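Local coordinates for protein phosphoribosyl-aminoimidazole carboxylase (Aspergillus clavatus, PDB 3K5I) that probably converts 5-aminoimidazole ribonucleotide into its N5-carboxy derivative at the expense of ATP in purine biosynthesis, as an ATP-grasp enzyme, at residues Arg37-Ser42 against Ala310-Ile315; Asn147-Leu152 against Glu188-Leu193. One frame throughout, in Å; residues are numbered along the deposited sequence.

Both interactions are apolar helix contacts, set at different depths in the chain. Interaction 1 is buried, its centre about 14 Å from the centre of the chain, and joins two helices far apart in sequence; interaction 2 lies at the surface, about 27 Å out, and falls between the two segments of interaction 1 along the chain. Their centres are about 40 Å apart on opposite sides of the chain's centre, with nearest atoms about 25 Å apart, so they do not touch. Neither touches a ligand: in interaction 1 the side chain of Leu39 is about 9 Å from bound 5-aminoimidazole ribonucleotide, and in interaction 2 that of Leu152 is about 13 Å from bound ADP.

Interaction 1. Residues Arg37-Ser42 against Ala310-Ile315; sequences RMLVES and AHLRAI
Leu39 and Leu312 form the heart of this helix crossing, Leu39 CD1 lying 3.9 Å from Leu312 CG where the two side chains meet at a slant. The first torsion of Leu39 places CG opposite the backbone N (chi1 -163°), and CD1 then sits between Leu312 and His311. It meets His311 at about a right angle, 4.0 Å from His311 CD2, approaching the imidazole obliquely and touching CB as well. Leu312 reaches back beyond Leu39: its CD1 lies 3.9 Å from the carbonyl carbon of Ser42, with Ser42 CB alongside. This branch gets there with chi1 at -91°, away from a staggered value. The hydroxyl of Ser42 is bonded to Asp309 OD1, leaving CB to join the apolar patch. The buried imidazole is fixed at both nitrogens, ND1 by Val270 N and NE2 by Thr91 OG1, so one side of Leu39 packs on a ring whose rotation is set. The segment axes approach to 10.0 Å and make an angle of 72°, a small crossing mostly of side-chain carbon, with Leu312 CD1 against the Ser42 carbonyl. Helix 34-46 follows strand 26-30 and a glycine-rich turn, consistent with a Rossmann-type strand-turn-helix; Gly33 just before it and Gln34 at its start line the 5-aminoimidazole ribonucleotide pocket. Helix 307-315 packs across this unit, Leu312 also resting on Val27 of strand 26-30.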
loop_
_atom_site.group_PDB
_atom_site.type_symbol
_atom_site.label_atom_id
_atom_site.label_comp_id
_atom_site.label_asym_id
_atom_site.label_seq_id
_atom_site.Cartn_x
_atom_site.Cartn_y
_atom_site.Cartn_z
ATOM N N ARG A 37 -10.693 -4.514 4.655
ATOM C CA ARG A 37 -9.275 -4.843 4.334
ATOM C C ARG A 37 -8.311 -3.671 4.075
ATOM O O ARG A 37 -7.099 -3.698 4.345
ATOM C CB ARG A 37 -9.268 -5.820 3.157
ATOM C CG ARG A 37 -7.927 -6.443 2.801
ATOM C CD ARG A 37 -8.041 -7.130 1.430
ATOM N NE ARG A 37 -6.803 -7.674 0.829
ATOM C CZ ARG A 37 -6.540 -8.977 0.776
ATOM N NH1 ARG A 37 -7.373 -9.844 1.346
ATOM N NH2 ARG A 37 -5.446 -9.396 0.163
ATOM N N MET A 38 -8.819 -2.632 3.439
ATOM C CA MET A 38 -7.969 -1.497 3.166
ATOM C C MET A 38 -7.685 -0.868 4.511
ATOM O O MET A 38 -6.580 -0.375 4.792
ATOM C CB MET A 38 -8.614 -0.532 2.158
ATOM C CG MET A 38 -8.292 -1.176 0.833
ATOM S SD MET A 38 -8.903 -0.382 -0.647
ATOM C CE MET A 38 -10.515 -0.651 -0.478
ATOM N N LEU A 39 -8.676 -0.925 5.386
ATOM C CA LEU A 39 -8.399 -0.368 6.708
ATOM C C LEU A 39 -7.223 -1.107 7.377
ATOM O O LEU A 39 -6.348 -0.449 7.925
ATOM C CB LEU A 39 -9.657 -0.287 7.586
ATOM C CG LEU A 39 -9.473 0.655 8.790
ATOM C CD1 LEU A 39 -9.511 2.183 8.570
ATOM C CD2 LEU A 39 -10.397 0.283 9.937
ATOM N N VAL A 40 -7.199 -2.443 7.334
ATOM C CA VAL A 40 -6.125 -3.272 7.911
ATOM C C VAL A 40 -4.834 -2.966 7.182
ATOM O O VAL A 40 -3.800 -2.781 7.815
ATOM C CB VAL A 40 -6.432 -4.804 7.895
ATOM C CG1 VAL A 40 -5.449 -5.664 8.803
ATOM C CG2 VAL A 40 -7.823 -4.994 8.452
ATOM N N GLU A 41 -4.821 -2.839 5.869
ATOM C CA GLU A 41 -3.497 -2.462 5.413
ATOM C C GLU A 41 -3.015 -1.241 6.190
ATOM O O GLU A 41 -1.865 -1.154 6.672
ATOM C CB GLU A 41 -3.562 -2.061 3.967
ATOM C CG GLU A 41 -4.465 -3.053 3.254
ATOM C CD GLU A 41 -4.534 -2.716 1.776
ATOM O OE1 GLU A 41 -4.540 -1.518 1.460
ATOM O OE2 GLU A 41 -4.495 -3.565 0.870
ATOM N N SER A 42 -3.885 -0.253 6.315
ATOM C CA SER A 42 -3.431 0.967 7.023
ATOM C C SER A 42 -3.082 0.662 8.467
ATOM O O SER A 42 -2.200 1.297 8.998
ATOM C CB SER A 42 -4.564 1.998 7.044
ATOM O OG SER A 42 -4.665 2.600 5.768
ATOM N N ALA A 310 -6.601 7.943 7.318
ATOM C CA ALA A 310 -7.339 9.002 7.977
ATOM C C ALA A 310 -8.351 8.527 9.017
ATOM O O ALA A 310 -8.387 9.009 10.171
ATOM C CB ALA A 310 -7.943 9.917 6.933
ATOM N N HIS A 311 -9.159 7.561 8.599
ATOM C CA HIS A 311 -10.177 7.017 9.494
ATOM C C HIS A 311 -9.611 6.437 10.802
ATOM O O HIS A 311 -10.135 6.673 11.873
ATOM C CB HIS A 311 -10.951 5.949 8.794
ATOM C CG HIS A 311 -12.096 5.477 9.609
ATOM N ND1 HIS A 311 -13.294 6.163 9.636
ATOM C CD2 HIS A 311 -12.216 4.445 10.482
ATOM C CE1 HIS A 311 -14.109 5.563 10.491
ATOM N NE2 HIS A 311 -13.492 4.507 11.002
ATOM N N LEU A 312 -8.511 5.705 10.743
ATOM C CA LEU A 312 -7.947 5.161 11.966
ATOM C C LEU A 312 -7.524 6.287 12.858
ATOM O O LEU A 312 -7.814 6.288 14.034
ATOM C CB LEU A 312 -6.667 4.425 11.604
ATOM C CG LEU A 312 -6.764 2.946 11.288
ATOM C CD1 LEU A 312 -5.318 2.576 11.011
ATOM C CD2 LEU A 312 -7.387 2.172 12.515
ATOM N N ARG A 313 -6.802 7.258 12.290
ATOM C CA ARG A 313 -6.344 8.388 13.074
ATOM C C ARG A 313 -7.496 9.070 13.777
ATOM O O ARG A 313 -7.435 9.398 14.979
ATOM C CB ARG A 313 -5.603 9.406 12.180
ATOM C CG ARG A 313 -4.237 8.855 11.798
ATOM C CD ARG A 313 -3.545 9.579 10.584
ATOM N NE ARG A 313 -2.192 9.075 10.293
ATOM C CZ ARG A 313 -1.053 9.766 10.405
ATOM N NH1 ARG A 313 -1.023 10.991 10.872
ATOM N NH2 ARG A 313 0.122 9.246 10.092
ATOM N N ALA A 314 -8.553 9.276 12.988
ATOM C CA ALA A 314 -9.700 9.997 13.545
ATOM C C ALA A 314 -10.316 9.316 14.756
ATOM O O ALA A 314 -10.613 9.940 15.788
ATOM C CB ALA A 314 -10.767 10.235 12.503
ATOM N N ILE A 315 -10.538 8.017 14.615
ATOM C CA ILE A 315 -11.166 7.310 15.700
ATOM C C ILE A 315 -10.205 7.022 16.852
ATOM O O ILE A 315 -10.645 6.496 17.877
ATOM C CB ILE A 315 -11.729 5.933 15.227
ATOM C CG1 ILE A 315 -10.605 5.043 14.762
ATOM C CG2 ILE A 315 -12.792 6.035 14.141
ATOM C CD1 ILE A 315 -11.244 3.723 14.513
#

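Interaction 2. Residues Asn147-Leu152 against Glu188-Leu193; sequences NTPAEL and EALEAL
Asn147 meets Leu190 first, mainly through its backbone: Asn147 O is 3.5 Å from Leu190 CD1, a methyl in van der Waals contact with a carbonyl oxygen, while Asn147 CB faces Leu190 CD2 at 4.1 Å. Thr148 follows at the N-cap of helix 149-159. Its OG1 accepts from Glu151 N at 3.2 Å, although the modelled place of this hydroxyl oxygen is less sure; its carbonyl carbon lies close to Leu190 CD1. In the first turn Pro149 turns its ring across Leu190 at about a right angle, with Pro149 CG 3.7 Å from Leu190 CD1 and its CD a little farther. Glu151 OE1 is hydrogen-bonded to Glu146 N. Leu152, one turn on from the cap, meets Leu190 tip to tip: Leu152 CD2 to Leu190 CD2 is 3.4 Å, tighter than usual carbon packing, and chi2 of Leu152 (30°) is far from staggered, consistent with a tight fit or with some imprecision in the model. Leu190 is thus the centre of the contact, CD1 against Asn147 O and Pro149, CD2 against Leu152 and Asn147. Helices 149-159 and 186-192 meet here within the ATP-grasp region. Ile186 of the latter adds to the packing by touching Pro149 and Leu152, and Ala189 rests on Leu165, Phe178 and Val180 of the four-stranded antiparallel sheet.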
loop_
_atom_site.group_PDB
_atom_site.type_symbol
_atom_site.label_atom_id
_atom_site.label_comp_id
_atom_site.label_asym_id
_atom_site.label_seq_id
_atom_site.Cartn_x
_atom_site.Cartn_y
_atom_site.Cartn_z
ATOM N N ASN A 147 -46.623 -3.399 -0.262
ATOM C CA ASN A 147 -45.933 -3.549 -1.531
ATOM C C ASN A 147 -46.785 -4.042 -2.692
ATOM O O ASN A 147 -46.586 -5.062 -3.347
ATOM C CB ASN A 147 -44.476 -4.007 -1.411
ATOM C CG ASN A 147 -43.664 -3.161 -0.447
ATOM O OD1 ASN A 147 -43.572 -1.919 -0.543
ATOM N ND2 ASN A 147 -43.053 -3.851 0.505
ATOM N N THR A 148 -47.787 -3.221 -2.918
ATOM C CA THR A 148 -48.791 -3.418 -3.919
ATOM C C THR A 148 -48.465 -2.554 -5.127
ATOM O O THR A 148 -47.735 -1.562 -5.058
ATOM C CB THR A 148 -50.131 -3.127 -3.239
ATOM O OG1 THR A 148 -50.122 -1.797 -2.697
ATOM C CG2 THR A 148 -50.221 -4.042 -2.037
ATOM N N PRO A 149 -49.024 -2.981 -6.253
ATOM C CA PRO A 149 -48.751 -2.307 -7.505
ATOM C C PRO A 149 -49.633 -1.095 -7.445
ATOM O O PRO A 149 -49.325 -0.041 -8.008
ATOM C CB PRO A 149 -49.196 -3.331 -8.548
ATOM C CG PRO A 149 -49.033 -4.654 -7.849
ATOM C CD PRO A 149 -49.532 -4.352 -6.454
ATOM N N ALA A 150 -50.732 -1.286 -6.726
ATOM C CA ALA A 150 -51.713 -0.235 -6.502
ATOM C C ALA A 150 -50.956 0.923 -5.858
ATOM O O ALA A 150 -50.930 2.062 -6.348
ATOM C CB ALA A 150 -52.761 -0.761 -5.540
ATOM N N GLU A 151 -50.326 0.594 -4.741
ATOM C CA GLU A 151 -49.515 1.525 -3.982
ATOM C C GLU A 151 -48.457 2.196 -4.866
ATOM O O GLU A 151 -48.340 3.432 -4.982
ATOM C CB GLU A 151 -48.810 0.672 -2.940
ATOM C CG GLU A 151 -47.654 1.350 -2.236
ATOM C CD GLU A 151 -48.053 1.924 -0.877
ATOM O OE1 GLU A 151 -47.626 1.277 0.106
ATOM O OE2 GLU A 151 -48.744 2.978 -0.780
ATOM N N LEU A 152 -47.672 1.348 -5.510
ATOM C CA LEU A 152 -46.618 1.831 -6.398
ATOM C C LEU A 152 -47.218 2.686 -7.517
ATOM O O LEU A 152 -46.867 3.855 -7.688
ATOM C CB LEU A 152 -45.881 0.624 -6.968
ATOM C CG LEU A 152 -44.536 0.844 -7.675
ATOM C CD1 LEU A 152 -43.639 2.017 -7.234
ATOM C CD2 LEU A 152 -43.830 -0.478 -7.527
ATOM N N GLU A 188 -42.372 -6.354 -11.908
ATOM C CA GLU A 188 -40.974 -6.777 -11.907
ATOM C C GLU A 188 -40.214 -6.090 -10.791
ATOM O O GLU A 188 -39.463 -6.715 -10.046
ATOM C CB GLU A 188 -40.412 -6.450 -13.271
ATOM C CG GLU A 188 -38.983 -6.672 -13.610
ATOM C CD GLU A 188 -38.722 -5.972 -14.949
ATOM O OE1 GLU A 188 -39.508 -5.102 -15.394
ATOM O OE2 GLU A 188 -37.725 -6.317 -15.597
ATOM N N ALA A 189 -40.438 -4.781 -10.676
ATOM C CA ALA A 189 -39.809 -3.966 -9.636
ATOM C C ALA A 189 -40.075 -4.581 -8.277
ATOM O O ALA A 189 -39.158 -4.823 -7.478
ATOM C CB ALA A 189 -40.402 -2.550 -9.619
ATOM N N LEU A 190 -41.353 -4.810 -8.012
ATOM C CA LEU A 190 -41.728 -5.381 -6.717
ATOM C C LEU A 190 -41.077 -6.760 -6.549
ATOM O O LEU A 190 -40.401 -7.096 -5.583
ATOM C CB LEU A 190 -43.256 -5.358 -6.486
ATOM C CG LEU A 190 -44.063 -4.055 -6.530
ATOM C CD1 LEU A 190 -45.567 -4.309 -6.652
ATOM C CD2 LEU A 190 -43.743 -3.138 -5.356
ATOM N N GLU A 191 -41.247 -7.605 -7.539
ATOM C CA GLU A 191 -40.609 -8.889 -7.389
ATOM C C GLU A 191 -39.152 -8.629 -7.026
ATOM O O GLU A 191 -38.635 -9.104 -6.009
ATOM C CB GLU A 191 -40.739 -9.588 -8.739
ATOM C CG GLU A 191 -40.349 -11.048 -8.773
ATOM C CD GLU A 191 -40.729 -11.840 -7.552
ATOM O OE1 GLU A 191 -41.805 -11.599 -6.954
ATOM O OE2 GLU A 191 -39.919 -12.730 -7.220
ATOM N N ALA A 192 -38.486 -7.860 -7.879
ATOM C CA ALA A 192 -37.052 -7.571 -7.705
ATOM C C ALA A 192 -36.526 -7.260 -6.314
ATOM O O ALA A 192 -35.477 -7.779 -5.891
ATOM C CB ALA A 192 -36.516 -6.609 -8.743
ATOM N N LEU A 193 -37.275 -6.405 -5.629
ATOM C CA LEU A 193 -36.973 -5.939 -4.286
ATOM C C LEU A 193 -37.965 -6.564 -3.341
ATOM O O LEU A 193 -38.412 -5.963 -2.365
ATOM C CB LEU A 193 -37.278 -4.455 -4.299
ATOM C CG LEU A 193 -36.223 -3.641 -5.062
ATOM C CD1 LEU A 193 -36.427 -2.132 -4.805
ATOM C CD2 LEU A 193 -34.812 -4.026 -4.660
#